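PDB 3BS4: KaiC-like domain-containing protein from Pyrococcus horikoshii, which is of unknown function but has a KaiC-like domain, probably of the RecA type, and holds an unidentified bound peptide. Local coordinates for residues A[159-164]-A[198-203]. Residues are numbered along the deposited sequence; the frame is centred on the assembly and turned at random.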
loop_
_atom_site.group_PDB
_atom_site.type_symbol
_atom_site.label_atom_id
_atom_site.label_comp_id
_atom_site.label_asym_id
_atom_site.label_seq_id
_atom_site.Cartn_x
_atom_site.Cartn_y
_atom_site.Cartn_z
ATOM N N GLU A 159 7.113 15.860 -12.494
ATOM C CA GLU A 159 8.032 14.735 -12.305
ATOM C C GLU A 159 7.302 13.497 -11.810
ATOM O O GLU A 159 7.588 12.387 -12.266
ATOM C CB GLU A 159 9.152 15.105 -11.324
ATOM C CG GLU A 159 10.221 16.007 -11.934
ATOM C CD GLU A 159 11.134 16.674 -10.910
ATOM O OE1 GLU A 159 10.884 16.600 -9.683
ATOM O OE2 GLU A 159 12.132 17.315 -11.342
ATOM N N THR A 160 6.362 13.694 -10.885
ATOM C CA THR A 160 5.608 12.564 -10.321
ATOM C C THR A 160 4.732 11.925 -11.391
ATOM O O THR A 160 4.650 10.706 -11.495
ATOM C CB THR A 160 4.782 13.020 -9.096
ATOM O OG1 THR A 160 5.661 13.656 -8.155
ATOM C CG2 THR A 160 4.079 11.842 -8.437
ATOM N N LEU A 161 4.117 12.754 -12.233
ATOM C CA LEU A 161 3.294 12.217 -13.310
ATOM C C LEU A 161 4.115 11.398 -14.293
ATOM O O LEU A 161 3.677 10.333 -14.725
ATOM C CB LEU A 161 2.548 13.357 -14.017
ATOM C CG LEU A 161 1.378 13.899 -13.175
ATOM C CD1 LEU A 161 0.952 15.297 -13.608
ATOM C CD2 LEU A 161 0.179 12.949 -13.201
ATOM N N ARG A 162 5.302 11.883 -14.637
ATOM C CA ARG A 162 6.220 11.128 -15.511
ATOM C C ARG A 162 6.696 9.864 -14.820
ATOM O O ARG A 162 6.770 8.802 -15.434
ATOM C CB ARG A 162 7.443 11.968 -15.889
ATOM C CG ARG A 162 7.120 13.151 -16.751
ATOM C CD ARG A 162 8.370 13.649 -17.493
ATOM N NE ARG A 162 9.570 13.685 -16.651
ATOM C CZ ARG A 162 10.006 14.763 -16.003
ATOM N NH1 ARG A 162 9.336 15.907 -16.083
ATOM N NH2 ARG A 162 11.116 14.692 -15.272
ATOM N N TYR A 163 7.021 9.985 -13.534
ATOM C CA TYR A 163 7.447 8.832 -12.739
ATOM C C TYR A 163 6.419 7.690 -12.739
ATOM O O TYR A 163 6.772 6.507 -12.888
ATOM C CB TYR A 163 7.747 9.289 -11.303
ATOM C CG TYR A 163 7.811 8.157 -10.332
ATOM C CD1 TYR A 163 8.924 7.311 -10.291
ATOM C CD2 TYR A 163 6.743 7.904 -9.473
ATOM C CE1 TYR A 163 8.981 6.247 -9.402
ATOM C CE2 TYR A 163 6.785 6.832 -8.573
ATOM C CZ TYR A 163 7.920 6.012 -8.555
ATOM O OH TYR A 163 8.013 4.937 -7.694
ATOM N N LEU A 164 5.146 8.051 -12.573
ATOM C CA LEU A 164 4.071 7.061 -12.571
ATOM C C LEU A 164 4.026 6.326 -13.895
ATOM O O LEU A 164 3.790 5.114 -13.919
ATOM C CB LEU A 164 2.693 7.678 -12.279
ATOM C CG LEU A 164 2.511 8.223 -10.858
ATOM C CD1 LEU A 164 1.251 9.116 -10.772
ATOM C CD2 LEU A 164 2.446 7.062 -9.854
ATOM N N LEU A 198 -3.354 13.024 -8.406
ATOM C CA LEU A 198 -4.433 12.204 -7.890
ATOM C C LEU A 198 -5.296 11.629 -9.009
ATOM O O LEU A 198 -5.737 10.489 -8.942
ATOM C CB LEU A 198 -5.269 13.038 -6.923
ATOM C CG LEU A 198 -6.207 12.391 -5.923
ATOM C CD1 LEU A 198 -5.569 11.260 -5.115
ATOM C CD2 LEU A 198 -6.708 13.515 -5.001
ATOM N N LEU A 199 -5.515 12.409 -10.071
ATOM C CA LEU A 199 -6.242 11.916 -11.239
ATOM C C LEU A 199 -5.548 10.701 -11.865
ATOM O O LEU A 199 -6.196 9.725 -12.235
ATOM C CB LEU A 199 -6.328 13.028 -12.281
ATOM C CG LEU A 199 -7.520 13.150 -13.212
ATOM C CD1 LEU A 199 -8.867 13.088 -12.452
ATOM C CD2 LEU A 199 -7.386 14.461 -14.000
ATOM N N SER A 200 -4.225 10.760 -11.970
ATOM C CA SER A 200 -3.458 9.666 -12.561
ATOM C C SER A 200 -3.524 8.414 -11.703
ATOM O O SER A 200 -3.699 7.309 -12.222
ATOM C CB SER A 200 -2.005 10.106 -12.793
ATOM O OG SER A 200 -1.237 9.080 -13.408
ATOM N N VAL A 201 -3.402 8.564 -10.385
ATOM C CA VAL A 201 -3.441 7.365 -9.546
ATOM C C VAL A 201 -4.839 6.767 -9.474
ATOM O O VAL A 201 -4.985 5.544 -9.404
ATOM C CB VAL A 201 -2.826 7.561 -8.118
ATOM C CG1 VAL A 201 -1.347 7.954 -8.221
ATOM C CG2 VAL A 201 -3.614 8.554 -7.320
ATOM N N TYR A 202 -5.879 7.610 -9.501
ATOM C CA TYR A 202 -7.241 7.073 -9.597
ATOM C C TYR A 202 -7.398 6.245 -10.874
ATOM O O TYR A 202 -7.995 5.153 -10.868
ATOM C CB TYR A 202 -8.268 8.202 -9.643
ATOM C CG TYR A 202 -8.855 8.631 -8.316
ATOM C CD1 TYR A 202 -8.041 8.932 -7.213
ATOM C CD2 TYR A 202 -10.231 8.789 -8.175
ATOM C CE1 TYR A 202 -8.599 9.351 -5.995
ATOM C CE2 TYR A 202 -10.792 9.197 -6.961
ATOM C CZ TYR A 202 -9.981 9.475 -5.880
ATOM O OH TYR A 202 -10.580 9.892 -4.715
ATOM N N ARG A 203 -6.893 6.779 -11.985
ATOM C CA ARG A 203 -7.066 6.094 -13.269
ATOM C C ARG A 203 -6.345 4.748 -13.277
ATOM O O ARG A 203 -6.849 3.744 -13.823
ATOM C CB ARG A 203 -6.610 7.017 -14.419
ATOM C CG ARG A 203 -6.518 6.351 -15.801
ATOM C CD ARG A 203 -7.876 5.836 -16.282
ATOM N NE ARG A 203 -8.804 6.943 -16.463
ATOM C CZ ARG A 203 -10.023 6.833 -16.988
ATOM N NH1 ARG A 203 -10.481 5.656 -17.415
ATOM N NH2 ARG A 203 -10.778 7.915 -17.106
HETATM O O HOH W 1 0.904 9.748 -15.052
#
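Two partners hydrogen-bond to Ser200 OG: a bridging water at 2.8 Å and Arg204 NE, one turn further along the same helix. That water in turn donates to Leu161 O at 2.9 Å, linking a backbone carbonyl of helix 157-173 to a side chain of helix 195-204. Both helices pack beside the mixed, largely parallel sheet of the KaiC-like alpha/beta fold, and strand 184-190 lies between them in the chain. Their short segments run nearly parallel, with 17° between directions and axes 10.4 Å apart at closest approach. No direct hydrogen bond spans the gap, so the polar link is water-mediated and the remainder is van der Waals packing. A chi1 of -178° sets the hydroxyl of Ser200 opposite its own backbone N and lets it reach the water. Two leucines from successive turns meet this serine. Leu161 brings CD2 to 3.6 Å from Ser200 CB, whereas Leu164 lays CD1 3.6 Å from Ser200 OG, a methyl against an oxygen and not a polar bond. The same Leu164 methyl carries the apolar part of the contact deeper, where Val201 is buried and also touches Leu24 of the sheet. Val197, one helical turn before Val201, packs on both leucines. At the inner end of the contact, Leu164 CD1 meets Val201 CG1 at 3.8 Å, methyl to methyl.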